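Local coordinates for histidinol dehydrogenase (Elizabethkingia anophelis NUHP1, PDB 6AN0), which probably catalyses the last step of histidine biosynthesis, oxidising L-histidinol through the aldehyde to L-histidine in a zinc-dependent reaction that uses two NAD+, at residues A[140-152]-A[362-374]. Numbering follows the deposited sequence.
Sequences LFSTVLMLGIPAQ and AGDYASGTNHTLP. With ZN (zinc ion), chain B.
Met-146 O, a helix carbonyl facing the segment 362-374, takes a hydrogen bond from Asn-370 ND2 at 2.8 Å, the donor tilted 24° from the carbonyl plane. This carbonyl would normally serve the residue four further along, but Pro-150 has no N-H; the helix kinks there, and the asparagine amide supplies the missing donor. The other end of the same amide is held as well: Asn-370 OD1 accepts from Thr-372 N on a lone pair at 2.9 Å, closing an Asx turn, and the two bonds together set which way the amide faces. Both ring nitrogens of His-371 have partners, so the ring is held at two edges while Met-146 lies over a face. His-371 ND1 donates in the ring plane to Asp-364 O (2.8 Å). His-371 NE2 meets Thr-143 OG1 at 2.9 Å, in a bond either partner could donate. Met-146 CG sits 3.5 Å from the imidazole centroid, a CH-pi contact. The contact joins helix 142-154 to the end of helix 360-365 and the loop beyond it, bordering an intersubunit metal site: Asp-364 OD2 binds the zinc ion alongside His-266 of the same chain and His-423 of the second subunit. A bend at chi2 (-65°) turns Met-146 SD toward His-371 N in a weak bond and carries Met-146 CE to 3.4 Å from Asp-364 O. Nearby, Ser-142 OG and Tyr-365 OH both bond Glu-418 of the second subunit.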
loop_
_atom_site.group_PDB
_atom_site.type_symbol
_atom_site.label_atom_id
_atom_site.label_comp_id
_atom_site.label_asym_id
_atom_site.label_seq_id
_atom_site.Cartn_x
_atom_site.Cartn_y
_atom_site.Cartn_z
ATOM N N LEU A 140 -10.990 11.752 20.012
ATOM C CA LEU A 140 -9.936 12.085 19.055
ATOM C C LEU A 140 -10.571 12.389 17.695
ATOM O O LEU A 140 -10.379 11.694 16.699
ATOM C CB LEU A 140 -8.892 10.978 18.967
ATOM C CG LEU A 140 -7.942 10.783 20.164
ATOM C CD1 LEU A 140 -6.584 10.250 19.712
ATOM C CD2 LEU A 140 -7.767 12.048 21.007
ATOM N N PHE A 141 -11.360 13.468 17.681
ATOM C CA PHE A 141 -12.056 13.909 16.478
ATOM C C PHE A 141 -11.105 14.437 15.406
ATOM O O PHE A 141 -11.511 14.565 14.248
ATOM C CB PHE A 141 -13.075 14.998 16.837
ATOM C CG PHE A 141 -12.456 16.205 17.487
ATOM C CD1 PHE A 141 -11.942 17.238 16.719
ATOM C CD2 PHE A 141 -12.352 16.281 18.864
ATOM C CE1 PHE A 141 -11.345 18.320 17.313
ATOM C CE2 PHE A 141 -11.768 17.371 19.466
ATOM C CZ PHE A 141 -11.264 18.392 18.689
ATOM N N SER A 142 -9.868 14.787 15.766
ATOM C CA SER A 142 -8.922 15.235 14.741
ATOM C C SER A 142 -8.674 14.140 13.704
ATOM O O SER A 142 -8.422 14.433 12.527
ATOM C CB SER A 142 -7.608 15.676 15.396
ATOM O OG SER A 142 -7.049 14.629 16.189
ATOM N N THR A 143 -8.751 12.870 14.111
ATOM C CA THR A 143 -8.575 11.789 13.145
ATOM C C THR A 143 -9.678 11.783 12.091
ATOM O O THR A 143 -9.450 11.352 10.954
ATOM C CB THR A 143 -8.514 10.454 13.892
ATOM O OG1 THR A 143 -7.431 10.511 14.820
ATOM C CG2 THR A 143 -8.271 9.288 12.932
ATOM N N VAL A 144 -10.879 12.249 12.444
ATOM C CA VAL A 144 -11.945 12.364 11.451
ATOM C C VAL A 144 -11.511 13.279 10.310
ATOM O O VAL A 144 -11.699 12.957 9.129
ATOM C CB VAL A 144 -13.246 12.857 12.107
ATOM C CG1 VAL A 144 -14.318 13.063 11.051
ATOM C CG2 VAL A 144 -13.710 11.866 13.178
ATOM N N LEU A 145 -10.920 14.434 10.643
ATOM C CA LEU A 145 -10.413 15.328 9.598
ATOM C C LEU A 145 -9.323 14.662 8.768
ATOM O O LEU A 145 -9.305 14.786 7.535
ATOM C CB LEU A 145 -9.862 16.621 10.211
ATOM C CG LEU A 145 -10.845 17.533 10.936
ATOM C CD1 LEU A 145 -10.106 18.732 11.529
ATOM C CD2 LEU A 145 -11.958 17.975 9.987
ATOM N N MET A 146 -8.397 13.963 9.430
ATOM C CA MET A 146 -7.222 13.412 8.754
ATOM C C MET A 146 -7.588 12.338 7.733
ATOM O O MET A 146 -6.862 12.140 6.749
ATOM C CB MET A 146 -6.257 12.811 9.783
ATOM C CG MET A 146 -5.649 13.813 10.758
ATOM S SD MET A 146 -4.586 15.009 9.912
ATOM C CE MET A 146 -4.319 16.239 11.199
ATOM N N LEU A 147 -8.655 11.587 7.980
ATOM C CA LEU A 147 -9.050 10.503 7.090
ATOM C C LEU A 147 -10.209 10.888 6.190
ATOM O O LEU A 147 -10.232 10.495 5.019
ATOM C CB LEU A 147 -9.428 9.258 7.900
ATOM C CG LEU A 147 -8.312 8.772 8.824
ATOM C CD1 LEU A 147 -8.792 7.579 9.647
ATOM C CD2 LEU A 147 -7.041 8.398 8.048
ATOM N N GLY A 148 -11.136 11.699 6.703
ATOM C CA GLY A 148 -12.295 12.085 5.910
ATOM C C GLY A 148 -11.965 13.073 4.802
ATOM O O GLY A 148 -12.548 13.014 3.716
ATOM N N ILE A 149 -11.044 13.998 5.054
ATOM C CA ILE A 149 -10.798 15.062 4.076
ATOM C C ILE A 149 -10.131 14.489 2.824
ATOM O O ILE A 149 -10.589 14.785 1.704
ATOM C CB ILE A 149 -9.989 16.224 4.694
ATOM C CG1 ILE A 149 -10.893 17.050 5.620
ATOM C CG2 ILE A 149 -9.408 17.139 3.592
ATOM C CD1 ILE A 149 -10.192 18.210 6.342
ATOM N N PRO A 150 -9.061 13.695 2.918
ATOM C CA PRO A 150 -8.485 13.172 1.670
ATOM C C PRO A 150 -9.409 12.195 0.958
ATOM O O PRO A 150 -9.377 12.119 -0.278
ATOM C CB PRO A 150 -7.172 12.506 2.121
ATOM C CG PRO A 150 -7.250 12.394 3.603
ATOM C CD PRO A 150 -8.151 13.482 4.067
ATOM N N ALA A 151 -10.237 11.445 1.699
ATOM C CA ALA A 151 -11.250 10.619 1.047
ATOM C C ALA A 151 -12.172 11.465 0.179
ATOM O O ALA A 151 -12.501 11.083 -0.950
ATOM C CB ALA A 151 -12.070 9.853 2.097
ATOM N N GLN A 152 -12.624 12.606 0.700
ATOM C CA GLN A 152 -13.500 13.468 -0.085
ATOM C C GLN A 152 -12.766 14.039 -1.289
ATOM O O GLN A 152 -13.307 14.049 -2.399
ATOM C CB GLN A 152 -14.070 14.589 0.795
ATOM C CG GLN A 152 -15.061 14.104 1.852
ATOM C CD GLN A 152 -16.421 13.694 1.274
ATOM O OE1 GLN A 152 -16.518 13.206 0.141
ATOM N NE2 GLN A 152 -17.479 13.903 2.056
ATOM N N ALA A 362 1.297 20.660 16.458
ATOM C CA ALA A 362 0.820 21.351 15.258
ATOM C C ALA A 362 0.521 20.368 14.131
ATOM O O ALA A 362 -0.490 20.501 13.431
ATOM C CB ALA A 362 1.840 22.400 14.802
ATOM N N GLY A 363 1.389 19.375 13.934
ATOM C CA GLY A 363 1.105 18.362 12.930
ATOM C C GLY A 363 -0.052 17.468 13.334
ATOM O O GLY A 363 -0.836 17.030 12.486
ATOM N N ASP A 364 -0.171 17.182 14.635
ATOM C CA ASP A 364 -1.295 16.392 15.130
ATOM C C ASP A 364 -2.630 17.028 14.769
ATOM O O ASP A 364 -3.607 16.320 14.506
ATOM C CB ASP A 364 -1.214 16.231 16.651
ATOM C CG ASP A 364 -0.147 15.252 17.084
ATOM O OD1 ASP A 364 0.383 14.505 16.225
ATOM O OD2 ASP A 364 0.170 15.254 18.295
ATOM N N TYR A 365 -2.699 18.362 14.776
ATOM C CA TYR A 365 -3.982 19.048 14.716
ATOM C C TYR A 365 -4.183 19.893 13.468
ATOM O O TYR A 365 -5.245 19.796 12.838
ATOM C CB TYR A 365 -4.171 19.941 15.951
ATOM C CG TYR A 365 -4.462 19.169 17.210
ATOM C CD1 TYR A 365 -5.696 18.556 17.399
ATOM C CD2 TYR A 365 -3.506 19.054 18.211
ATOM C CE1 TYR A 365 -5.969 17.849 18.555
ATOM C CE2 TYR A 365 -3.769 18.353 19.367
ATOM C CZ TYR A 365 -4.996 17.744 19.531
ATOM O OH TYR A 365 -5.250 17.040 20.685
ATOM N N ALA A 366 -3.220 20.739 13.094
ATOM C CA ALA A 366 -3.598 21.884 12.264
ATOM C C ALA A 366 -2.648 22.293 11.144
ATOM O O ALA A 366 -3.067 23.098 10.307
ATOM C CB ALA A 366 -3.822 23.112 13.159
ATOM N N SER A 367 -1.398 21.814 11.094
ATOM C CA SER A 367 -0.472 22.316 10.073
ATOM C C SER A 367 -0.917 21.934 8.666
ATOM O O SER A 367 -0.693 22.694 7.712
ATOM C CB SER A 367 0.943 21.804 10.337
ATOM O OG SER A 367 1.055 20.423 10.025
ATOM N N GLY A 368 -1.567 20.783 8.520
ATOM C CA GLY A 368 -2.039 20.299 7.243
ATOM C C GLY A 368 -1.524 18.926 6.872
ATOM O O GLY A 368 -2.129 18.259 6.018
ATOM N N THR A 369 -0.418 18.483 7.473
ATOM C CA THR A 369 0.078 17.138 7.234
ATOM C C THR A 369 -0.851 16.132 7.905
ATOM O O THR A 369 -1.706 16.489 8.720
ATOM C CB THR A 369 1.497 16.981 7.781
ATOM O OG1 THR A 369 1.494 17.257 9.192
ATOM C CG2 THR A 369 2.448 17.958 7.090
ATOM N N ASN A 370 -0.677 14.859 7.562
ATOM C CA ASN A 370 -1.541 13.813 8.104
ATOM C C ASN A 370 -0.918 13.185 9.347
ATOM O O ASN A 370 0.254 12.806 9.328
ATOM C CB ASN A 370 -1.791 12.727 7.062
ATOM C CG ASN A 370 -3.102 12.036 7.283
ATOM O OD1 ASN A 370 -3.265 11.295 8.254
ATOM N ND2 ASN A 370 -4.070 12.316 6.413
ATOM N N HIS A 371 -1.704 13.048 10.417
ATOM C CA HIS A 371 -1.158 12.467 11.640
ATOM C C HIS A 371 -1.330 10.955 11.717
ATOM O O HIS A 371 -0.916 10.346 12.718
ATOM C CB HIS A 371 -1.737 13.173 12.891
ATOM C CG HIS A 371 -3.131 12.771 13.295
ATOM N ND1 HIS A 371 -3.936 13.604 14.046
ATOM C CD2 HIS A 371 -3.839 11.626 13.125
ATOM C CE1 HIS A 371 -5.084 12.999 14.303
ATOM N NE2 HIS A 371 -5.050 11.797 13.754
ATOM N N THR A 372 -1.938 10.332 10.700
ATOM C CA THR A 372 -2.118 8.872 10.674
ATOM C C THR A 372 -0.870 8.278 10.025
ATOM O O THR A 372 -0.748 8.231 8.794
ATOM C CB THR A 372 -3.397 8.491 9.937
ATOM O OG1 THR A 372 -4.495 9.202 10.519
ATOM C CG2 THR A 372 -3.689 7.002 10.116
ATOM N N LEU A 373 0.063 7.827 10.861
ATOM C CA LEU A 373 1.453 7.608 10.489
ATOM C C LEU A 373 1.953 6.242 10.935
ATOM O O LEU A 373 1.483 5.698 11.935
ATOM C CB LEU A 373 2.343 8.684 11.115
ATOM C CG LEU A 373 2.115 10.111 10.637
ATOM C CD1 LEU A 373 2.722 11.094 11.639
ATOM C CD2 LEU A 373 2.772 10.278 9.275
ATOM N N PRO A 374 2.939 5.686 10.225
ATOM C CA PRO A 374 3.461 4.348 10.562
ATOM C C PRO A 374 4.360 4.393 11.790
ATOM O O PRO A 374 5.287 5.206 11.882
ATOM C CB PRO A 374 4.261 3.955 9.314
ATOM C CG PRO A 374 4.709 5.267 8.756
ATOM C CD PRO A 374 3.548 6.221 8.990
HETATM ZN ZN ZN B . -0.419 13.530 19.488
HETATM O O HOH W 1 0.191 12.250 17.770
HETATM O O HOH W 2 1.547 13.256 19.958
#